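Tartrate dehydrogenase/decarboxylase (Pseudomonas putida, PDB 3FLK) oxidises tartrate to oxaloglycolate with NAD(+), converts meso-tartrate to D-glycerate and oxidatively decarboxylates D-malate to pyruvate, using magnesium or manganese. Local coordinates at residues S161-R165 and R166-R170; N194-A197 and I198-P201; Q222-D225 and I226-A229; S244-F247 and G248-S252. The protein carries 1 engineered substitution. All coordinates share one frame; numbering follows the deposited sequence.

Contact 1: residues S161-R165 and R166-R170; sequences SIFTR and RGVDR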
loop_
_atom_site.group_PDB
_atom_site.type_symbol
_atom_site.label_atom_id
_atom_site.label_comp_id
_atom_site.label_asym_id
_atom_site.label_seq_id
_atom_site.Cartn_x
_atom_site.Cartn_y
_atom_site.Cartn_z
ATOM N N SER A 161 9.347 -14.599 -5.870
ATOM C CA SER A 161 9.521 -13.271 -6.458
ATOM C C SER A 161 10.894 -13.197 -7.117
ATOM O O SER A 161 11.908 -13.493 -6.481
ATOM C CB SER A 161 9.407 -12.180 -5.393
ATOM O OG SER A 161 8.078 -12.040 -4.928
ATOM N N ILE A 162 10.920 -12.806 -8.389
ATOM C CA ILE A 162 12.167 -12.733 -9.153
ATOM C C ILE A 162 12.500 -11.297 -9.538
ATOM O O ILE A 162 11.677 -10.595 -10.129
ATOM C CB ILE A 162 12.112 -13.593 -10.445
ATOM C CG1 ILE A 162 11.601 -15.011 -10.158
ATOM C CG2 ILE A 162 13.480 -13.612 -11.157
ATOM C CD1 ILE A 162 12.491 -15.857 -9.266
ATOM N N PHE A 163 13.709 -10.872 -9.186
ATOM C CA PHE A 163 14.263 -9.601 -9.637
ATOM C C PHE A 163 15.583 -9.880 -10.354
ATOM O O PHE A 163 16.380 -10.705 -9.893
ATOM C CB PHE A 163 14.480 -8.654 -8.453
ATOM C CG PHE A 163 13.205 -8.232 -7.763
ATOM C CD1 PHE A 163 12.619 -7.003 -8.049
ATOM C CD2 PHE A 163 12.595 -9.062 -6.824
ATOM C CE1 PHE A 163 11.440 -6.601 -7.410
ATOM C CE2 PHE A 163 11.413 -8.675 -6.185
ATOM C CZ PHE A 163 10.838 -7.442 -6.477
ATOM N N THR A 164 15.796 -9.225 -11.492
ATOM C CA THR A 164 17.036 -9.390 -12.262
ATOM C C THR A 164 17.765 -8.056 -12.357
ATOM O O THR A 164 17.138 -7.002 -12.248
ATOM C CB THR A 164 16.775 -9.932 -13.690
ATOM O OG1 THR A 164 15.966 -9.005 -14.427
ATOM C CG2 THR A 164 16.082 -11.293 -13.648
ATOM N N ARG A 165 19.083 -8.097 -12.549
ATOM C CA ARG A 165 19.846 -6.866 -12.776
ATOM C C ARG A 165 19.336 -6.133 -14.013
ATOM O O ARG A 165 19.171 -4.915 -13.986
ATOM C CB ARG A 165 21.349 -7.131 -12.905
ATOM C CG ARG A 165 22.159 -5.847 -13.069
ATOM C CD ARG A 165 23.658 -6.088 -13.112
ATOM N NE ARG A 165 24.211 -6.262 -11.775
ATOM C CZ ARG A 165 25.453 -5.942 -11.422
ATOM N NH1 ARG A 165 26.290 -5.407 -12.304
ATOM N NH2 ARG A 165 25.852 -6.147 -10.177
ATOM N N ARG A 166 19.083 -6.885 -15.081
ATOM C CA ARG A 166 18.582 -6.320 -16.334
ATOM C C ARG A 166 17.275 -5.555 -16.131
ATOM O O ARG A 166 17.178 -4.386 -16.505
ATOM C CB ARG A 166 18.418 -7.406 -17.403
ATOM C CG ARG A 166 19.738 -8.001 -17.885
ATOM C CD ARG A 166 19.538 -8.902 -19.096
ATOM N NE ARG A 166 20.810 -9.429 -19.594
ATOM C CZ ARG A 166 21.327 -10.609 -19.254
ATOM N NH1 ARG A 166 20.684 -11.411 -18.414
ATOM N NH2 ARG A 166 22.492 -10.990 -19.763
ATOM N N GLY A 167 16.292 -6.211 -15.516
ATOM C CA GLY A 167 14.980 -5.614 -15.259
ATOM C C GLY A 167 14.988 -4.469 -14.260
ATOM O O GLY A 167 14.294 -3.466 -14.449
ATOM N N VAL A 168 15.762 -4.618 -13.190
ATOM C CA VAL A 168 15.864 -3.581 -12.170
ATOM C C VAL A 168 16.585 -2.340 -12.718
ATOM O O VAL A 168 16.098 -1.216 -12.565
ATOM C CB VAL A 168 16.522 -4.113 -10.864
ATOM C CG1 VAL A 168 16.913 -2.972 -9.939
ATOM C CG2 VAL A 168 15.572 -5.080 -10.140
ATOM N N ASP A 169 17.727 -2.549 -13.373
ATOM C CA ASP A 169 18.505 -1.437 -13.928
ATOM C C ASP A 169 17.728 -0.607 -14.952
ATOM O O ASP A 169 17.784 0.620 -14.917
ATOM C CB ASP A 169 19.823 -1.931 -14.538
ATOM C CG ASP A 169 20.888 -2.215 -13.487
ATOM O OD1 ASP A 169 20.612 -2.050 -12.279
ATOM O OD2 ASP A 169 22.013 -2.598 -13.875
ATOM N N ARG A 170 17.001 -1.276 -15.843
ATOM C CA ARG A 170 16.294 -0.589 -16.925
ATOM C C ARG A 170 15.104 0.260 -16.461
ATOM O O ARG A 170 14.837 1.312 -17.041
ATOM C CB ARG A 170 15.900 -1.556 -18.050
ATOM C CG ARG A 170 14.858 -2.602 -17.684
ATOM C CD ARG A 170 14.602 -3.523 -18.861
ATOM N NE ARG A 170 13.568 -4.513 -18.568
ATOM C CZ ARG A 170 13.092 -5.387 -19.449
ATOM N NH1 ARG A 170 13.543 -5.406 -20.700
ATOM N NH2 ARG A 170 12.152 -6.246 -19.076
#
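T164 caps the helix that follows it: its OG1 accepts from G167 N at 3.0 Å, and T164 O takes V168 N at 2.9 Å, so hydroxyl and carbonyl of one residue satisfy two N-H groups of the first turn. With OG1 held between the backbone N and the carbonyl carbon (chi1 62°), the hydroxyl swings back over the helix start; CG2 lies anti to the carbonyl carbon. OG1 is also hydrogen-bonded to E138. One residue further on, R165 O receives D169 N at 2.8 Å. The side chains of R165 and D169 then run alongside each other in the same direction, R165 CG meeting D169 OD2 at 3.4 Å. Yet R165 NE stays 4.8 Å from D169 OD2 with the two flat groups 41° apart, because the arginine bends at chi3 (-80°) and sends its guanidinium to E155 of the second subunit, while D169 forms a salt bridge with R206. Below the cap, V168 CG2 sits at the edge of the F163 ring, 4.1 Å from CD1, and also packs against T164 O. R166 reaches out to N154 of the second subunit. The junction joins strand 156-164, which pairs antiparallel with a strand of the second subunit, to helix 165-181; F163, R165 and V168 rest against helix 199-211.

Contact 2: residues N194-A197 and I198-P201; sequences NGMA and ISMP. With NAI (1,4-dihydronicotinamide adenine dinucleotide), chain N.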
loop_
_atom_site.group_PDB
_atom_site.type_symbol
_atom_site.label_atom_id
_atom_site.label_comp_id
_atom_site.label_asym_id
_atom_site.label_seq_id
_atom_site.Cartn_x
_atom_site.Cartn_y
_atom_site.Cartn_z
ATOM N N ASN A 194 13.645 -3.616 5.096
ATOM C CA ASN A 194 13.690 -4.224 6.421
ATOM C C ASN A 194 13.000 -5.589 6.449
ATOM O O ASN A 194 13.608 -6.580 6.848
ATOM C CB ASN A 194 13.181 -3.281 7.530
ATOM C CG ASN A 194 11.866 -2.581 7.185
ATOM O OD1 ASN A 194 11.100 -3.028 6.331
ATOM N ND2 ASN A 194 11.601 -1.476 7.874
ATOM N N GLY A 195 11.750 -5.636 5.986
ATOM C CA GLY A 195 10.945 -6.860 6.005
ATOM C C GLY A 195 11.291 -7.883 4.937
ATOM O O GLY A 195 11.322 -9.084 5.209
HETATM N N MSE A 196 11.527 -7.414 3.715
HETATM C CA MSE A 196 11.960 -8.286 2.625
HETATM C C MSE A 196 13.486 -8.264 2.552
HETATM O O MSE A 196 14.079 -7.321 2.028
HETATM C CB MSE A 196 11.307 -7.866 1.307
HETATM C CG MSE A 196 9.853 -8.324 1.186
HETATM SE SE MSE A 196 8.674 -6.991 0.396
HETATM C CE MSE A 196 9.358 -6.961 -1.426
ATOM N N ALA A 197 14.106 -9.311 3.089
ATOM C CA ALA A 197 15.538 -9.301 3.408
ATOM C C ALA A 197 16.495 -9.497 2.228
ATOM O O ALA A 197 17.695 -9.256 2.362
ATOM C CB ALA A 197 15.836 -10.319 4.510
ATOM N N ILE A 198 15.972 -9.933 1.085
ATOM C CA ILE A 198 16.810 -10.247 -0.075
ATOM C C ILE A 198 16.514 -9.343 -1.278
ATOM O O ILE A 198 17.418 -8.699 -1.814
ATOM C CB ILE A 198 16.707 -11.749 -0.469
ATOM C CG1 ILE A 198 17.054 -12.639 0.729
ATOM C CG2 ILE A 198 17.627 -12.074 -1.650
ATOM C CD1 ILE A 198 16.747 -14.095 0.527
ATOM N N SER A 199 15.246 -9.292 -1.683
ATOM C CA SER A 199 14.835 -8.542 -2.869
ATOM C C SER A 199 15.031 -7.032 -2.721
ATOM O O SER A 199 15.577 -6.385 -3.615
ATOM C CB SER A 199 13.374 -8.848 -3.213
ATOM O OG SER A 199 12.512 -8.449 -2.162
HETATM N N MSE A 200 14.589 -6.481 -1.592
HETATM C CA MSE A 200 14.605 -5.030 -1.402
HETATM C C MSE A 200 15.977 -4.401 -1.098
HETATM O O MSE A 200 16.273 -3.324 -1.618
HETATM C CB MSE A 200 13.547 -4.582 -0.389
HETATM C CG MSE A 200 12.102 -4.654 -0.893
HETATM SE SE MSE A 200 11.710 -3.768 -2.609
HETATM C CE MSE A 200 12.954 -2.298 -2.554
ATOM N N PRO A 201 16.812 -5.048 -0.251
ATOM C CA PRO A 201 18.193 -4.559 -0.141
ATOM C C PRO A 201 18.904 -4.520 -1.493
ATOM O O PRO A 201 19.701 -3.619 -1.741
ATOM C CB PRO A 201 18.850 -5.585 0.784
ATOM C CG PRO A 201 17.725 -6.085 1.618
ATOM C CD PRO A 201 16.575 -6.182 0.661
HETATM P PA NAI N . 9.539 5.691 10.960
HETATM O O1A NAI N . 8.252 5.205 11.509
HETATM O O2A NAI N . 10.628 5.543 11.950
HETATM O O5B NAI N . 9.411 7.238 10.545
HETATM C C5B NAI N . 8.661 7.660 9.429
HETATM C C4B NAI N . 8.306 9.141 9.547
HETATM O O4B NAI N . 7.351 9.348 10.571
HETATM C C3B NAI N . 9.519 9.993 9.892
HETATM O O3B NAI N . 9.463 11.175 9.129
HETATM C C2B NAI N . 9.360 10.290 11.369
HETATM O O2B NAI N . 9.875 11.551 11.734
HETATM C C1B NAI N . 7.858 10.188 11.593
HETATM N N9A NAI N . 7.573 9.612 12.916
HETATM C C8A NAI N . 7.715 8.301 13.293
HETATM N N7A NAI N . 7.344 8.183 14.586
HETATM C C5A NAI N . 6.965 9.392 15.039
HETATM C C6A NAI N . 6.501 9.824 16.276
HETATM N N6A NAI N . 6.308 8.954 17.265
HETATM N N1A NAI N . 6.180 11.157 16.448
HETATM C C2A NAI N . 6.322 12.052 15.404
HETATM N N3A NAI N . 6.786 11.614 14.178
HETATM C C4A NAI N . 7.100 10.305 13.998
HETATM O O3 NAI N . 9.802 4.849 9.615
HETATM P PN NAI N . 11.077 4.949 8.640
HETATM O O1N NAI N . 11.609 6.330 8.650
HETATM O O2N NAI N . 10.651 4.336 7.364
HETATM O O5D NAI N . 12.130 3.943 9.324
HETATM C C5D NAI N . 13.159 4.391 10.181
HETATM C C4D NAI N . 13.822 3.190 10.850
HETATM O O4D NAI N . 12.904 2.529 11.705
HETATM C C3D NAI N . 14.301 2.155 9.845
HETATM O O3D NAI N . 15.561 1.687 10.264
HETATM C C2D NAI N . 13.268 1.045 9.932
HETATM O O2D NAI N . 13.824 -0.209 9.617
HETATM C C1D NAI N . 12.818 1.150 11.383
HETATM N N1N NAI N . 11.448 0.671 11.667
HETATM C C2N NAI N . 11.258 -0.122 12.768
HETATM C C3N NAI N . 9.988 -0.589 13.098
HETATM C C7N NAI N . 9.774 -1.266 14.421
HETATM O O7N NAI N . 10.765 -1.147 15.416
HETATM N N7N NAI N . 8.655 -1.962 14.634
HETATM C C4N NAI N . 8.900 -0.235 12.298
HETATM C C5N NAI N . 9.098 0.578 11.180
HETATM C C6N NAI N . 10.381 1.031 10.875
#
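The puckered P201 ring sets CD 3.1 Å from M196 O and CG 3.3 Å from A197 O. The flat group here, the N194 amide, is held through both its nitrogen and its oxygen: ND2 donates to the ribose hydroxyl O2D of NADH at 3.1 Å in a nearly straight bond (166°), and OD1 receives G195 N at 2.7 Å in a bent bond (132°). K192 NZ also bonds to OD1, which helps fix the rotation of the amide. A leucine in place of N194 would probably leave O2D without this donor and G195 N without its side-chain acceptor. This loop carries the chain from strand 186-191 of the large sheet into helix 199-211, and P201, which has no N-H to offer, fits the first turn of that helix. M196 and M200, both selenomethionine in the crystal, meet by their side chains: M196 CE lies 3.6 Å from M200 CG, and S199 OG is as near to the same methyl. M196 bends at both chi2 and chi3, which turns CE back toward the helix start. Both selenomethionines also touch F247 of helix 245-258, and M196 packs on Q159 of the second subunit.

Contact 3: residues Q222-D225 and I226-A229; sequences QHID and ILCA. With MG (magnesium ion), chain I; NAI (1,4-dihydronicotinamide adenine dinucleotide), chain N.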
loop_
_atom_site.group_PDB
_atom_site.type_symbol
_atom_site.label_atom_id
_atom_site.label_comp_id
_atom_site.label_asym_id
_atom_site.label_seq_id
_atom_site.Cartn_x
_atom_site.Cartn_y
_atom_site.Cartn_z
ATOM N N GLN A 222 12.118 5.340 0.454
ATOM C CA GLN A 222 11.136 5.301 1.521
ATOM C C GLN A 222 10.524 3.916 1.583
ATOM O O GLN A 222 10.167 3.343 0.547
ATOM C CB GLN A 222 10.049 6.360 1.298
ATOM C CG GLN A 222 10.549 7.803 1.375
ATOM C CD GLN A 222 9.449 8.840 1.231
ATOM O OE1 GLN A 222 9.685 9.938 0.724
ATOM N NE2 GLN A 222 8.244 8.504 1.680
ATOM N N HIS A 223 10.426 3.372 2.793
ATOM C CA HIS A 223 9.717 2.120 2.998
ATOM C C HIS A 223 8.265 2.317 2.565
ATOM O O HIS A 223 7.694 3.390 2.769
ATOM C CB HIS A 223 9.796 1.667 4.458
ATOM C CG HIS A 223 11.172 1.260 4.895
ATOM N ND1 HIS A 223 11.909 0.295 4.242
ATOM C CD2 HIS A 223 11.934 1.674 5.935
ATOM C CE1 HIS A 223 13.070 0.141 4.853
ATOM N NE2 HIS A 223 13.110 0.964 5.886
ATOM N N ILE A 224 7.688 1.285 1.961
ATOM C CA ILE A 224 6.364 1.381 1.343
ATOM C C ILE A 224 5.268 1.838 2.314
ATOM O O ILE A 224 4.383 2.598 1.925
ATOM C CB ILE A 224 5.973 0.072 0.573
ATOM C CG1 ILE A 224 4.679 0.261 -0.240
ATOM C CG2 ILE A 224 5.871 -1.135 1.515
ATOM C CD1 ILE A 224 4.806 1.222 -1.422
ATOM N N ASP A 225 5.343 1.401 3.570
ATOM C CA ASP A 225 4.332 1.776 4.560
ATOM C C ASP A 225 4.291 3.288 4.815
ATOM O O ASP A 225 3.224 3.899 4.728
ATOM C CB ASP A 225 4.451 0.956 5.858
ATOM C CG ASP A 225 5.797 1.117 6.561
ATOM O OD1 ASP A 225 6.761 1.643 5.967
ATOM O OD2 ASP A 225 5.884 0.697 7.734
ATOM N N ILE A 226 5.448 3.890 5.081
ATOM C CA ILE A 226 5.507 5.331 5.327
ATOM C C ILE A 226 5.341 6.153 4.039
ATOM O O ILE A 226 4.859 7.284 4.084
ATOM C CB ILE A 226 6.783 5.753 6.126
ATOM C CG1 ILE A 226 6.627 7.173 6.691
ATOM C CG2 ILE A 226 8.050 5.628 5.274
ATOM C CD1 ILE A 226 5.501 7.335 7.721
ATOM N N LEU A 227 5.724 5.577 2.902
ATOM C CA LEU A 227 5.508 6.219 1.611
ATOM C C LEU A 227 4.011 6.422 1.353
ATOM O O LEU A 227 3.589 7.514 0.983
ATOM C CB LEU A 227 6.154 5.407 0.485
ATOM C CG LEU A 227 6.073 5.904 -0.964
ATOM C CD1 LEU A 227 6.489 7.355 -1.099
ATOM C CD2 LEU A 227 6.941 5.040 -1.847
ATOM N N CYS A 228 3.221 5.370 1.567
ATOM C CA CYS A 228 1.763 5.467 1.474
ATOM C C CYS A 228 1.197 6.542 2.404
ATOM O O CYS A 228 0.328 7.319 2.004
ATOM C CB CYS A 228 1.113 4.110 1.757
ATOM S SG CYS A 228 1.351 2.924 0.420
ATOM N N ALA A 229 1.704 6.584 3.637
ATOM C CA ALA A 229 1.329 7.605 4.613
ATOM C C ALA A 229 1.628 9.024 4.112
ATOM O O ALA A 229 0.821 9.936 4.299
ATOM C CB ALA A 229 2.032 7.350 5.946
HETATM MG MG MG I . 5.266 -0.424 9.327
HETATM P PA NAI N . 9.539 5.691 10.960
HETATM O O1A NAI N . 8.252 5.205 11.509
HETATM O O2A NAI N . 10.628 5.543 11.950
HETATM O O5B NAI N . 9.411 7.238 10.545
HETATM C C5B NAI N . 8.661 7.660 9.429
HETATM C C4B NAI N . 8.306 9.141 9.547
HETATM O O4B NAI N . 7.351 9.348 10.571
HETATM C C3B NAI N . 9.519 9.993 9.892
HETATM O O3B NAI N . 9.463 11.175 9.129
HETATM C C2B NAI N . 9.360 10.290 11.369
HETATM O O2B NAI N . 9.875 11.551 11.734
HETATM C C1B NAI N . 7.858 10.188 11.593
HETATM N N9A NAI N . 7.573 9.612 12.916
HETATM C C8A NAI N . 7.715 8.301 13.293
HETATM N N7A NAI N . 7.344 8.183 14.586
HETATM C C5A NAI N . 6.965 9.392 15.039
HETATM C C6A NAI N . 6.501 9.824 16.276
HETATM N N6A NAI N . 6.308 8.954 17.265
HETATM N N1A NAI N . 6.180 11.157 16.448
HETATM C C2A NAI N . 6.322 12.052 15.404
HETATM N N3A NAI N . 6.786 11.614 14.178
HETATM C C4A NAI N . 7.100 10.305 13.998
HETATM O O3 NAI N . 9.802 4.849 9.615
HETATM P PN NAI N . 11.077 4.949 8.640
HETATM O O1N NAI N . 11.609 6.330 8.650
HETATM O O2N NAI N . 10.651 4.336 7.364
HETATM O O5D NAI N . 12.130 3.943 9.324
HETATM C C5D NAI N . 13.159 4.391 10.181
HETATM C C4D NAI N . 13.822 3.190 10.850
HETATM O O4D NAI N . 12.904 2.529 11.705
HETATM C C3D NAI N . 14.301 2.155 9.845
HETATM O O3D NAI N . 15.561 1.687 10.264
HETATM C C2D NAI N . 13.268 1.045 9.932
HETATM O O2D NAI N . 13.824 -0.209 9.617
HETATM C C1D NAI N . 12.818 1.150 11.383
HETATM N N1N NAI N . 11.448 0.671 11.667
HETATM C C2N NAI N . 11.258 -0.122 12.768
HETATM C C3N NAI N . 9.988 -0.589 13.098
HETATM C C7N NAI N . 9.774 -1.266 14.421
HETATM O O7N NAI N . 10.765 -1.147 15.416
HETATM N N7N NAI N . 8.655 -1.962 14.634
HETATM C C4N NAI N . 8.900 -0.235 12.298
HETATM C C5N NAI N . 9.098 0.578 11.180
HETATM C C6N NAI N . 10.381 1.031 10.875
HETATM O O HOH W 1 5.737 1.016 10.692
HETATM O O HOH W 2 3.192 -0.066 9.497
#
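D225 OD1 receives I226 N at 2.7 Å, a bent bond (133°) that meets the oxygen from above the carboxylate plane, while the other oxygen, OD2, binds magnesium at 2.0 Å. The site lies where strand 218-223, at one border of the large sheet, runs straight into helix 224-233, with H223 at the N-cap. D225 CG stands between its backbone N and carbonyl carbon (chi1 60°), which folds the carboxylate back over the helix start and lets one group serve both backbone and metal. Two waters share the ion, as does D249 of the second subunit, so the site is built at the dimer interface. The helix is opened by H223 O, which takes L227 N at 2.9 Å. The H223 ring points to the cofactor: the NADH phosphate oxygen O2N lies in its plane at the edge, 3.3 Å from CD2, and NE2 is hydrogen-bonded to D86 of the second subunit. I226 CG1 packs 3.4 Å from the ribose carbon C5B of NADH, while CG2 comes near both H223 O and O2N. An alanine here would probably open a gap beside the adenosine ribose and leave C5B without its apolar wall. On the other flank I224 CD1 touches L227 CD2 at 4.4 Å and C228 SG at 4.3 Å.

Contact 4: residues S244-F247 and G248-S252; sequences SNLF and GDILS. With MG (magnesium ion), chain E; OXL (oxalate ion), chain G.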
loop_
_atom_site.group_PDB
_atom_site.type_symbol
_atom_site.label_atom_id
_atom_site.label_comp_id
_atom_site.label_asym_id
_atom_site.label_seq_id
_atom_site.Cartn_x
_atom_site.Cartn_y
_atom_site.Cartn_z
ATOM N N SER A 244 8.572 -1.244 -7.674
ATOM C CA SER A 244 8.398 -2.600 -8.198
ATOM C C SER A 244 6.965 -2.812 -8.701
ATOM O O SER A 244 6.103 -1.947 -8.522
ATOM C CB SER A 244 8.696 -3.617 -7.097
ATOM O OG SER A 244 7.704 -3.537 -6.082
ATOM N N ASN A 245 6.722 -3.972 -9.306
ATOM C CA ASN A 245 5.414 -4.329 -9.866
ATOM C C ASN A 245 4.262 -4.141 -8.880
ATOM O O ASN A 245 3.273 -3.463 -9.190
ATOM C CB ASN A 245 5.439 -5.774 -10.380
ATOM C CG ASN A 245 4.648 -5.963 -11.663
ATOM O OD1 ASN A 245 3.648 -5.284 -11.907
ATOM N ND2 ASN A 245 5.096 -6.899 -12.492
ATOM N N LEU A 246 4.401 -4.728 -7.694
ATOM C CA LEU A 246 3.383 -4.630 -6.647
ATOM C C LEU A 246 3.276 -3.237 -6.021
ATOM O O LEU A 246 2.172 -2.697 -5.878
ATOM C CB LEU A 246 3.631 -5.675 -5.550
ATOM C CG LEU A 246 2.761 -5.599 -4.284
ATOM C CD1 LEU A 246 1.288 -5.847 -4.599
ATOM C CD2 LEU A 246 3.262 -6.587 -3.243
ATOM N N PHE A 247 4.414 -2.667 -5.630
ATOM C CA PHE A 247 4.409 -1.368 -4.956
ATOM C C PHE A 247 3.883 -0.261 -5.873
ATOM O O PHE A 247 3.126 0.605 -5.428
ATOM C CB PHE A 247 5.792 -1.019 -4.379
ATOM C CG PHE A 247 6.230 -1.912 -3.237
ATOM C CD1 PHE A 247 5.322 -2.751 -2.582
ATOM C CD2 PHE A 247 7.549 -1.886 -2.794
ATOM C CE1 PHE A 247 5.730 -3.569 -1.524
ATOM C CE2 PHE A 247 7.969 -2.698 -1.734
ATOM C CZ PHE A 247 7.059 -3.541 -1.102
ATOM N N GLY A 248 4.263 -0.316 -7.149
ATOM C CA GLY A 248 3.760 0.609 -8.165
ATOM C C GLY A 248 2.265 0.473 -8.404
ATOM O O GLY A 248 1.567 1.470 -8.596
ATOM N N ASP A 249 1.778 -0.765 -8.391
ATOM C CA ASP A 249 0.343 -1.048 -8.479
ATOM C C ASP A 249 -0.425 -0.346 -7.350
ATOM O O ASP A 249 -1.394 0.375 -7.604
ATOM C CB ASP A 249 0.111 -2.565 -8.441
ATOM C CG ASP A 249 -1.299 -2.969 -8.854
ATOM O OD1 ASP A 249 -2.189 -2.102 -8.979
ATOM O OD2 ASP A 249 -1.518 -4.182 -9.049
ATOM N N ILE A 250 0.027 -0.540 -6.113
ATOM C CA ILE A 250 -0.608 0.069 -4.938
ATOM C C ILE A 250 -0.608 1.604 -4.992
ATOM O O ILE A 250 -1.651 2.242 -4.802
ATOM C CB ILE A 250 0.046 -0.419 -3.622
ATOM C CG1 ILE A 250 -0.200 -1.921 -3.425
ATOM C CG2 ILE A 250 -0.486 0.372 -2.420
ATOM C CD1 ILE A 250 0.797 -2.605 -2.493
ATOM N N LEU A 251 0.559 2.184 -5.265
ATOM C CA LEU A 251 0.728 3.637 -5.250
ATOM C C LEU A 251 -0.079 4.352 -6.337
ATOM O O LEU A 251 -0.465 5.506 -6.160
ATOM C CB LEU A 251 2.215 4.009 -5.338
ATOM C CG LEU A 251 3.118 3.611 -4.159
ATOM C CD1 LEU A 251 4.582 3.859 -4.504
ATOM C CD2 LEU A 251 2.738 4.324 -2.864
ATOM N N SER A 252 -0.343 3.656 -7.441
ATOM C CA SER A 252 -1.107 4.217 -8.562
ATOM C C SER A 252 -2.631 4.097 -8.430
ATOM O O SER A 252 -3.365 4.573 -9.298
ATOM C CB SER A 252 -0.629 3.629 -9.894
ATOM O OG SER A 252 -0.846 2.230 -9.953
HETATM MG MG MG E . -4.126 -1.571 -9.769
HETATM C C1 OXL G . -3.543 -4.151 -11.428
HETATM C C2 OXL G . -2.856 -3.109 -12.197
HETATM O O1 OXL G . -4.248 -3.810 -10.446
HETATM O O2 OXL G . -2.133 -3.431 -13.165
HETATM O O3 OXL G . -3.402 -5.351 -11.756
HETATM O O4 OXL G . -3.008 -1.913 -11.854
HETATM O O HOH W 3 -3.318 0.242 -9.460
HETATM O O HOH W 4 -5.825 -0.962 -10.829
#
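D249, whose CB rests against L246 O at 3.3 Å, gives OD1 to magnesium at 2.2 Å. Oxalate chelates the same ion through O1 and O4, two waters bind it, and D225 OD2 of the second subunit completes a six-fold shell. D249 carries CG anti to its own N (chi1 -166°), projecting the carboxylate off the helix toward the ion; OD2, turned to oxalate, is held by Y141 OH and by a salt bridge to K192 of the second subunit. The backbone helps too: one of the metal waters donates to D249 O at 2.7 Å. Behind this shell lies the N-terminal part of helix 245-258, with S244 at its N-cap; the protein has the isocitrate/isopropylmalate dehydrogenase fold. S244 OG takes F247 N in a weak capping bond of 3.4 Å and is also bonded to E140, while S244 O receives G248 N at 2.8 Å. N245 O, also bonded by R134 NE, receives D249 N at 3.2 Å from 35° above its carbonyl plane. L246 CD1 meets I250 CD1 at 3.9 Å on the flank that faces the second subunit, while F247 packs on K192 and I224 of its own chain.

Overall arrangement
All four contacts lie at a helix N-terminus and all touch the second subunit, but they differ in depth. Contacts 3 and 4 are fully buried and each supplies an aspartate to a magnesium site shared across the dimer; contacts 1 and 2 are partly buried. Contact 1 relies on a threonine capping bond and charged groups reaching the neighbour, contact 2 on loop packing and one amide on the cofactor, which contact 3 also touches. F247 of contact 4 binds contacts 2 and 3 together, packing on M200 SE and I224 CG2, while L251 lies against L227 and C228. F163 of contact 1 touches S199 of contact 2 and S244 of contact 4; contacts 1 and 3 do not meet.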